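PDB 3P3D: nucleoporin 53 from Pichia guilliermondii, which is probably a structural constituent of the nuclear pore that may bind phospholipid and nucleic acid, here represented by its RNA recognition motif domain. Local coordinates for residues A20-A25 and V85-L90; A25-F30 and I67-P72. One frame throughout, in Å; residues are numbered along the deposited sequence.

Contact 1: A20-A25 and V85-L90; sequences ANQVIA and VFNGVL
The ring of F86 points its far end at helix 20-27 and meets the backbone there: CZ of F86 lies 3.7 Å from the carbonyl O of Q22. Beside it, CE2 of F86 approaches CG2 of V23 at 4.3 Å, a light apolar touch on the buried side of the helix. Toward solvent the contact turns polar. The extended chain of Q22 brings its OE1 to 2.8 Å from ND2 of N87, the two amide planes being turned 42° apart. The amide of N87 also leans over the rim of one face of its neighbour's ring, its CG 4.1 Å above the plane of F86. With CG anti to the backbone N (chi1 -173°), the F86 side chain extends toward the helix. M19 and the ring of Y26 pack against F86 as well. The backbone is closed by reciprocal bonds between F86 and V89, N to O in both directions, around a type I' turn with N87 and G88 at its corners. The arrangement is a beta hairpin with a two-residue loop, joining strands 85-86 and 89-95 at the sheet edge, laid against the first helix of an RRM fold.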
ATOM      1  N   ALA A  20       2.541  -2.615  -9.702  1.00 47.25           N
ATOM      2  CA  ALA A  20       1.606  -2.139  -8.665  1.00 46.52           C
ATOM      3  C   ALA A  20       0.711  -3.220  -8.088  1.00 45.74           C
ATOM      4  O   ALA A  20       0.641  -3.397  -6.876  1.00 45.57           O
ATOM      5  CB  ALA A  20       0.736  -1.005  -9.217  1.00 46.37           C
ATOM      6  N   ASN A  21       0.022  -3.934  -8.964  1.00 45.11           N
ATOM      7  CA  ASN A  21      -0.944  -4.932  -8.529  1.00 44.88           C
ATOM      8  C   ASN A  21      -0.329  -6.080  -7.749  1.00 44.01           C
ATOM      9  O   ASN A  21      -0.938  -6.553  -6.783  1.00 43.78           O
ATOM     10  CB  ASN A  21      -1.737  -5.470  -9.708  1.00 45.60           C
ATOM     11  CG  ASN A  21      -2.746  -4.470 -10.229  1.00 47.23           C
ATOM     12  OD1 ASN A  21      -3.200  -3.579  -9.496  1.00 49.95           O
ATOM     13  ND2 ASN A  21      -3.112  -4.615 -11.501  1.00 48.17           N
ATOM     14  N   GLN A  22       0.877  -6.496  -8.138  1.00 42.77           N
ATOM     15  CA  GLN A  22       1.590  -7.533  -7.398  1.00 42.27           C
ATOM     16  C   GLN A  22       1.881  -7.045  -5.980  1.00 40.69           C
ATOM     17  O   GLN A  22       1.862  -7.837  -5.019  1.00 39.55           O
ATOM     18  CB  GLN A  22       2.910  -7.907  -8.087  1.00 42.86           C
ATOM     19  CG  GLN A  22       2.790  -8.433  -9.528  1.00 46.04           C
ATOM     20  CD  GLN A  22       4.160  -8.711 -10.166  1.00 51.40           C
ATOM     21  OE1 GLN A  22       4.991  -9.440  -9.595  1.00 54.82           O
ATOM     22  NE2 GLN A  22       4.415  -8.106 -11.334  1.00 51.63           N
ATOM     23  N   VAL A  23       2.143  -5.738  -5.859  1.00 39.49           N
ATOM     24  CA  VAL A  23       2.520  -5.134  -4.579  1.00 38.39           C
ATOM     25  C   VAL A  23       1.295  -5.033  -3.698  1.00 38.12           C
ATOM     26  O   VAL A  23       1.334  -5.395  -2.528  1.00 37.34           O
ATOM     27  CB  VAL A  23       3.133  -3.739  -4.753  1.00 38.70           C
ATOM     28  CG1 VAL A  23       3.320  -3.086  -3.394  1.00 37.12           C
ATOM     29  CG2 VAL A  23       4.470  -3.816  -5.528  1.00 37.41           C
ATOM     30  N   ILE A  24       0.190  -4.573  -4.283  1.00 37.83           N
ATOM     31  CA  ILE A  24      -1.065  -4.451  -3.549  1.00 37.24           C
ATOM     32  C   ILE A  24      -1.454  -5.832  -3.071  1.00 37.04           C
ATOM     33  O   ILE A  24      -1.766  -6.021  -1.913  1.00 37.55           O
ATOM     34  CB  ILE A  24      -2.177  -3.800  -4.424  1.00 37.44           C
ATOM     35  CG1 ILE A  24      -1.832  -2.328  -4.697  1.00 37.51           C
ATOM     36  CG2 ILE A  24      -3.561  -3.851  -3.723  1.00 35.86           C
ATOM     37  CD1 ILE A  24      -2.590  -1.714  -5.899  1.00 37.05           C
ATOM     38  N   ALA A  25      -1.387  -6.810  -3.964  1.00 36.64           N
ATOM     39  CA  ALA A  25      -1.732  -8.179  -3.624  1.00 36.43           C
ATOM     40  C   ALA A  25      -0.905  -8.690  -2.456  1.00 36.17           C
ATOM     41  O   ALA A  25      -1.424  -9.315  -1.523  1.00 35.93           O
ATOM     42  CB  ALA A  25      -1.540  -9.073  -4.827  1.00 35.89           C
ATOM     43  N   VAL A  85      12.957  -6.390   0.034  1.00 42.99           N
ATOM     44  CA  VAL A  85      13.150  -6.519  -1.397  1.00 42.70           C
ATOM     45  C   VAL A  85      12.006  -7.368  -1.906  1.00 43.89           C
ATOM     46  O   VAL A  85      11.672  -8.386  -1.309  1.00 44.75           O
ATOM     47  CB  VAL A  85      14.494  -7.175  -1.727  1.00 42.84           C
ATOM     48  CG1 VAL A  85      14.717  -7.266  -3.267  1.00 40.76           C
ATOM     49  CG2 VAL A  85      15.615  -6.415  -1.065  1.00 40.57           C
ATOM     50  N   PHE A  86      11.391  -6.944  -2.998  1.00 44.52           N
ATOM     51  CA  PHE A  86      10.230  -7.630  -3.521  1.00 45.48           C
ATOM     52  C   PHE A  86      10.398  -7.735  -5.023  1.00 46.81           C
ATOM     53  O   PHE A  86      10.463  -6.707  -5.708  1.00 46.84           O
ATOM     54  CB  PHE A  86       8.967  -6.840  -3.186  1.00 45.46           C
ATOM     55  CG  PHE A  86       7.705  -7.546  -3.530  1.00 44.39           C
ATOM     56  CD1 PHE A  86       7.197  -8.534  -2.701  1.00 46.15           C
ATOM     57  CD2 PHE A  86       7.016  -7.220  -4.658  1.00 43.63           C
ATOM     58  CE1 PHE A  86       6.015  -9.184  -3.017  1.00 45.77           C
ATOM     59  CE2 PHE A  86       5.829  -7.855  -4.977  1.00 44.58           C
ATOM     60  CZ  PHE A  86       5.329  -8.842  -4.150  1.00 44.97           C
ATOM     61  N   ASN A  87      10.480  -8.968  -5.531  1.00 47.53           N
ATOM     62  CA  ASN A  87      10.763  -9.206  -6.947  1.00 48.28           C
ATOM     63  C   ASN A  87      11.839  -8.248  -7.483  1.00 47.58           C
ATOM     64  O   ASN A  87      11.637  -7.599  -8.509  1.00 47.54           O
ATOM     65  CB  ASN A  87       9.479  -9.109  -7.806  1.00 49.01           C
ATOM     66  CG  ASN A  87       8.391 -10.121  -7.379  1.00 52.60           C
ATOM     67  OD1 ASN A  87       8.639 -11.016  -6.554  1.00 54.89           O
ATOM     68  ND2 ASN A  87       7.175  -9.968  -7.934  1.00 53.64           N
ATOM     69  N   GLY A  88      12.959  -8.144  -6.768  1.00 47.03           N
ATOM     70  CA  GLY A  88      14.118  -7.363  -7.238  1.00 46.66           C
ATOM     71  C   GLY A  88      14.073  -5.837  -7.112  1.00 46.25           C
ATOM     72  O   GLY A  88      14.917  -5.140  -7.693  1.00 46.11           O
ATOM     73  N   VAL A  89      13.106  -5.300  -6.362  1.00 45.74           N
ATOM     74  CA  VAL A  89      13.093  -3.857  -6.049  1.00 44.93           C
ATOM     75  C   VAL A  89      12.916  -3.685  -4.556  1.00 44.02           C
ATOM     76  O   VAL A  89      12.355  -4.548  -3.878  1.00 43.96           O
ATOM     77  CB  VAL A  89      11.947  -3.070  -6.768  1.00 45.00           C
ATOM     78  CG1 VAL A  89      11.871  -3.404  -8.253  1.00 44.79           C
ATOM     79  CG2 VAL A  89      10.632  -3.366  -6.120  1.00 45.27           C
ATOM     80  N   LEU A  90      13.391  -2.560  -4.041  1.00 43.09           N
ATOM     81  CA  LEU A  90      13.167  -2.230  -2.640  1.00 42.05           C
ATOM     82  C   LEU A  90      11.795  -1.577  -2.483  1.00 41.38           C
ATOM     83  O   LEU A  90      11.452  -0.652  -3.230  1.00 40.39           O
ATOM     84  CB  LEU A  90      14.260  -1.297  -2.123  1.00 41.95           C
ATOM     85  CG  LEU A  90      15.632  -1.934  -1.916  1.00 40.37           C
ATOM     86  CD1 LEU A  90      16.659  -0.839  -1.854  1.00 37.56           C
ATOM     87  CD2 LEU A  90      15.646  -2.795  -0.647  1.00 39.18           C
TER

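Contact 2: A25-F30 and I67-P72; sequences AYFQEF and ITYDNP
Y69 reaches from the end of strand 64-68 to the C-terminal part of helix 20-27 and ends in a hydrogen bond, OH of Y69 giving its proton to the carbonyl O of F27 at 2.7 Å. Its CB starts toward the helix, with CG set opposite the carbonyl carbon (chi1 -64°). Farther out, one ring face is met near the rim by CG2 of I67, 3.9 Å above the plane. At the far end, CE1 lies 3.4 Å from the same F27 O, which sits at the ring's edge, and CZ is 4.1 Å from CB of F30. The hydroxyl fits between two phenylalanines: it lies 3.5 Å from CB of F27 and 3.8 Å from CD2 of F30, in the plane of each ring at its edge. It comes to the carbonyl from above its plane, 35° out, at a C=O...O angle of 126°, while F30 N reaches the same oxygen from the opposite face, so two donors grip it. A phenylalanine in place of Y69 would probably cost F27 O its hydroxyl donor and, with it, the polar tie from the strand end to the helix. Alongside, CD1 of I67 packs on CB of F27 at 3.6 Å, the two side chains crossing at about a right angle. The F27 ring continues inward to V12, L91 and V93 of the sheet, and A78 of helix 72-79 touches F27, F30 and Y69, closing the core between both helices and the strands.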
ATOM      1  N   ALA A  25      -1.387  -6.810  -3.964  1.00 36.64           N
ATOM      2  CA  ALA A  25      -1.732  -8.179  -3.624  1.00 36.43           C
ATOM      3  C   ALA A  25      -0.905  -8.690  -2.456  1.00 36.17           C
ATOM      4  O   ALA A  25      -1.424  -9.315  -1.523  1.00 35.93           O
ATOM      5  CB  ALA A  25      -1.540  -9.073  -4.827  1.00 35.89           C
ATOM      6  N   TYR A  26       0.392  -8.430  -2.505  1.00 35.72           N
ATOM      7  CA  TYR A  26       1.256  -8.851  -1.425  1.00 35.26           C
ATOM      8  C   TYR A  26       0.783  -8.210  -0.118  1.00 34.21           C
ATOM      9  O   TYR A  26       0.689  -8.889   0.904  1.00 32.80           O
ATOM     10  CB  TYR A  26       2.708  -8.495  -1.752  1.00 36.08           C
ATOM     11  CG  TYR A  26       3.682  -8.710  -0.624  1.00 37.76           C
ATOM     12  CD1 TYR A  26       4.136  -9.991  -0.292  1.00 41.16           C
ATOM     13  CD2 TYR A  26       4.160  -7.637   0.098  1.00 40.00           C
ATOM     14  CE1 TYR A  26       5.048 -10.185   0.749  1.00 43.29           C
ATOM     15  CE2 TYR A  26       5.063  -7.809   1.124  1.00 41.93           C
ATOM     16  CZ  TYR A  26       5.509  -9.070   1.443  1.00 44.89           C
ATOM     17  OH  TYR A  26       6.407  -9.198   2.475  1.00 49.71           O
ATOM     18  N   PHE A  27       0.434  -6.918  -0.147  1.00 33.44           N
ATOM     19  CA  PHE A  27       0.078  -6.250   1.111  1.00 32.96           C
ATOM     20  C   PHE A  27      -1.258  -6.690   1.738  1.00 33.14           C
ATOM     21  O   PHE A  27      -1.512  -6.398   2.912  1.00 32.28           O
ATOM     22  CB  PHE A  27       0.194  -4.740   0.985  1.00 32.97           C
ATOM     23  CG  PHE A  27       1.597  -4.268   1.160  1.00 32.39           C
ATOM     24  CD1 PHE A  27       2.482  -4.294   0.092  1.00 31.35           C
ATOM     25  CD2 PHE A  27       2.057  -3.883   2.396  1.00 30.31           C
ATOM     26  CE1 PHE A  27       3.792  -3.933   0.248  1.00 31.08           C
ATOM     27  CE2 PHE A  27       3.368  -3.525   2.564  1.00 30.95           C
ATOM     28  CZ  PHE A  27       4.241  -3.542   1.484  1.00 30.56           C
ATOM     29  N   GLN A  28      -2.076  -7.429   0.986  1.00 32.71           N
ATOM     30  CA  GLN A  28      -3.256  -8.055   1.563  1.00 33.50           C
ATOM     31  C   GLN A  28      -2.916  -9.123   2.604  1.00 32.79           C
ATOM     32  O   GLN A  28      -3.722  -9.436   3.471  1.00 32.80           O
ATOM     33  CB  GLN A  28      -4.144  -8.651   0.464  1.00 33.55           C
ATOM     34  CG  GLN A  28      -5.372  -9.382   0.987  1.00 35.77           C
ATOM     35  CD  GLN A  28      -6.330  -9.779  -0.139  1.00 37.50           C
ATOM     36  OE1 GLN A  28      -6.030 -10.669  -0.929  1.00 39.03           O
ATOM     37  NE2 GLN A  28      -7.482  -9.120  -0.201  1.00 35.51           N
ATOM     38  N   GLU A  29      -1.716  -9.660   2.539  1.00 33.37           N
ATOM     39  CA  GLU A  29      -1.264 -10.631   3.531  1.00 34.50           C
ATOM     40  C   GLU A  29      -1.242 -10.080   4.961  1.00 35.03           C
ATOM     41  O   GLU A  29      -1.177 -10.854   5.906  1.00 34.93           O
ATOM     42  CB  GLU A  29       0.140 -11.132   3.168  1.00 35.00           C
ATOM     43  CG  GLU A  29       0.175 -11.991   1.886  1.00 36.55           C
ATOM     44  CD  GLU A  29       1.569 -12.517   1.545  1.00 39.47           C
ATOM     45  OE1 GLU A  29       2.443 -12.612   2.454  1.00 37.80           O
ATOM     46  OE2 GLU A  29       1.778 -12.827   0.346  1.00 41.04           O
ATOM     47  N   PHE A  30      -1.269  -8.752   5.116  1.00 34.91           N
ATOM     48  CA  PHE A  30      -1.214  -8.135   6.441  1.00 35.56           C
ATOM     49  C   PHE A  30      -2.586  -7.843   7.039  1.00 35.58           C
ATOM     50  O   PHE A  30      -2.724  -7.627   8.254  1.00 34.83           O
ATOM     51  CB  PHE A  30      -0.336  -6.880   6.374  1.00 35.47           C
ATOM     52  CG  PHE A  30       1.015  -7.176   5.827  1.00 35.04           C
ATOM     53  CD1 PHE A  30       1.823  -8.101   6.470  1.00 34.95           C
ATOM     54  CD2 PHE A  30       1.444  -6.619   4.636  1.00 34.56           C
ATOM     55  CE1 PHE A  30       3.055  -8.446   5.961  1.00 34.26           C
ATOM     56  CE2 PHE A  30       2.668  -6.958   4.111  1.00 35.08           C
ATOM     57  CZ  PHE A  30       3.475  -7.889   4.770  1.00 34.88           C
ATOM     58  N   ILE A  67      -2.734   2.462   1.177  1.00 37.14           N
ATOM     59  CA  ILE A  67      -3.470   1.227   1.473  1.00 35.73           C
ATOM     60  C   ILE A  67      -4.045   1.384   2.867  1.00 35.31           C
ATOM     61  O   ILE A  67      -3.348   1.791   3.763  1.00 34.96           O
ATOM     62  CB  ILE A  67      -2.528  -0.002   1.496  1.00 35.82           C
ATOM     63  CG1 ILE A  67      -1.810  -0.184   0.157  1.00 34.57           C
ATOM     64  CG2 ILE A  67      -3.273  -1.245   1.902  1.00 33.05           C
ATOM     65  CD1 ILE A  67      -0.921  -1.436   0.151  1.00 35.30           C
ATOM     66  N   THR A  68      -5.301   1.030   3.056  1.00 35.47           N
ATOM     67  CA  THR A  68      -5.957   1.249   4.318  1.00 35.41           C
ATOM     68  C   THR A  68      -6.500  -0.083   4.788  1.00 36.68           C
ATOM     69  O   THR A  68      -7.234  -0.750   4.052  1.00 36.95           O
ATOM     70  CB  THR A  68      -7.089   2.302   4.160  1.00 35.44           C
ATOM     71  OG1 THR A  68      -6.560   3.427   3.450  1.00 34.67           O
ATOM     72  CG2 THR A  68      -7.641   2.791   5.535  1.00 33.28           C
ATOM     73  N   TYR A  69      -6.131  -0.457   6.017  1.00 37.34           N
ATOM     74  CA  TYR A  69      -6.602  -1.668   6.668  1.00 38.22           C
ATOM     75  C   TYR A  69      -7.799  -1.416   7.647  1.00 39.66           C
ATOM     76  O   TYR A  69      -8.182  -0.280   7.834  1.00 39.80           O
ATOM     77  CB  TYR A  69      -5.418  -2.279   7.431  1.00 37.94           C
ATOM     78  CG  TYR A  69      -4.281  -2.723   6.541  1.00 37.08           C
ATOM     79  CD1 TYR A  69      -4.349  -3.925   5.836  1.00 36.13           C
ATOM     80  CD2 TYR A  69      -3.127  -1.945   6.404  1.00 35.72           C
ATOM     81  CE1 TYR A  69      -3.298  -4.342   5.024  1.00 34.80           C
ATOM     82  CE2 TYR A  69      -2.073  -2.367   5.609  1.00 35.25           C
ATOM     83  CZ  TYR A  69      -2.172  -3.562   4.918  1.00 35.02           C
ATOM     84  OH  TYR A  69      -1.142  -3.945   4.090  1.00 37.52           O
ATOM     85  N   ASP A  70      -8.369  -2.483   8.240  1.00 41.64           N
ATOM     86  CA  ASP A  70      -9.469  -2.426   9.262  1.00 42.93           C
ATOM     87  C   ASP A  70      -9.012  -2.108  10.675  1.00 43.79           C
ATOM     88  O   ASP A  70      -9.875  -1.878  11.560  1.00 44.72           O
ATOM     89  CB  ASP A  70     -10.106  -3.803   9.516  1.00 43.37           C
ATOM     90  CG  ASP A  70     -10.713  -4.407   8.318  1.00 46.50           C
ATOM     91  OD1 ASP A  70     -11.105  -5.611   8.404  1.00 48.79           O
ATOM     92  OD2 ASP A  70     -10.801  -3.681   7.300  1.00 52.42           O
ATOM     93  N   ASN A  71      -7.711  -2.239  10.949  1.00 43.15           N
ATOM     94  CA  ASN A  71      -7.259  -2.306  12.342  1.00 42.70           C
ATOM     95  C   ASN A  71      -5.828  -1.847  12.513  1.00 42.14           C
ATOM     96  O   ASN A  71      -5.086  -1.829  11.553  1.00 42.44           O
ATOM     97  CB  ASN A  71      -7.452  -3.727  12.881  1.00 42.72           C
ATOM     98  CG  ASN A  71      -6.458  -4.708  12.323  1.00 41.98           C
ATOM     99  OD1 ASN A  71      -5.451  -5.015  12.954  1.00 41.98           O
ATOM    100  ND2 ASN A  71      -6.728  -5.205  11.143  1.00 41.74           N
ATOM    101  N   PRO A  72      -5.445  -1.430  13.723  1.00 41.71           N
ATOM    102  CA  PRO A  72      -4.073  -0.945  13.910  1.00 41.34           C
ATOM    103  C   PRO A  72      -3.009  -2.002  13.709  1.00 40.56           C
ATOM    104  O   PRO A  72      -1.937  -1.695  13.186  1.00 41.13           O
ATOM    105  CB  PRO A  72      -4.049  -0.453  15.367  1.00 41.45           C
ATOM    106  CG  PRO A  72      -5.435  -0.148  15.691  1.00 42.00           C
ATOM    107  CD  PRO A  72      -6.313  -1.053  14.847  1.00 41.83           C
TER

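Both contacts use helix 20-27 and join it to parts of the same antiparallel sheet, sharing A25, with centres about 14 Å apart. Contact 2 is the core one: aromatic and aliphatic side chains pack together, and a tyrosine hydroxyl set between two phenylalanines answers a backbone carbonyl near the helix's C-terminal part. Contact 1 is partly buried and smaller, 146 against 188 Å², with two exposed amides outside a phenylalanine that meets the helix backbone. The sheet elements differ too: 67-72 leaves a strand next to the central one, whereas 85-90 turns at an edge. The two contacts touch where CE1 of F86 comes within 3.4 Å of CG of Y26, a packing contact on the shared helix.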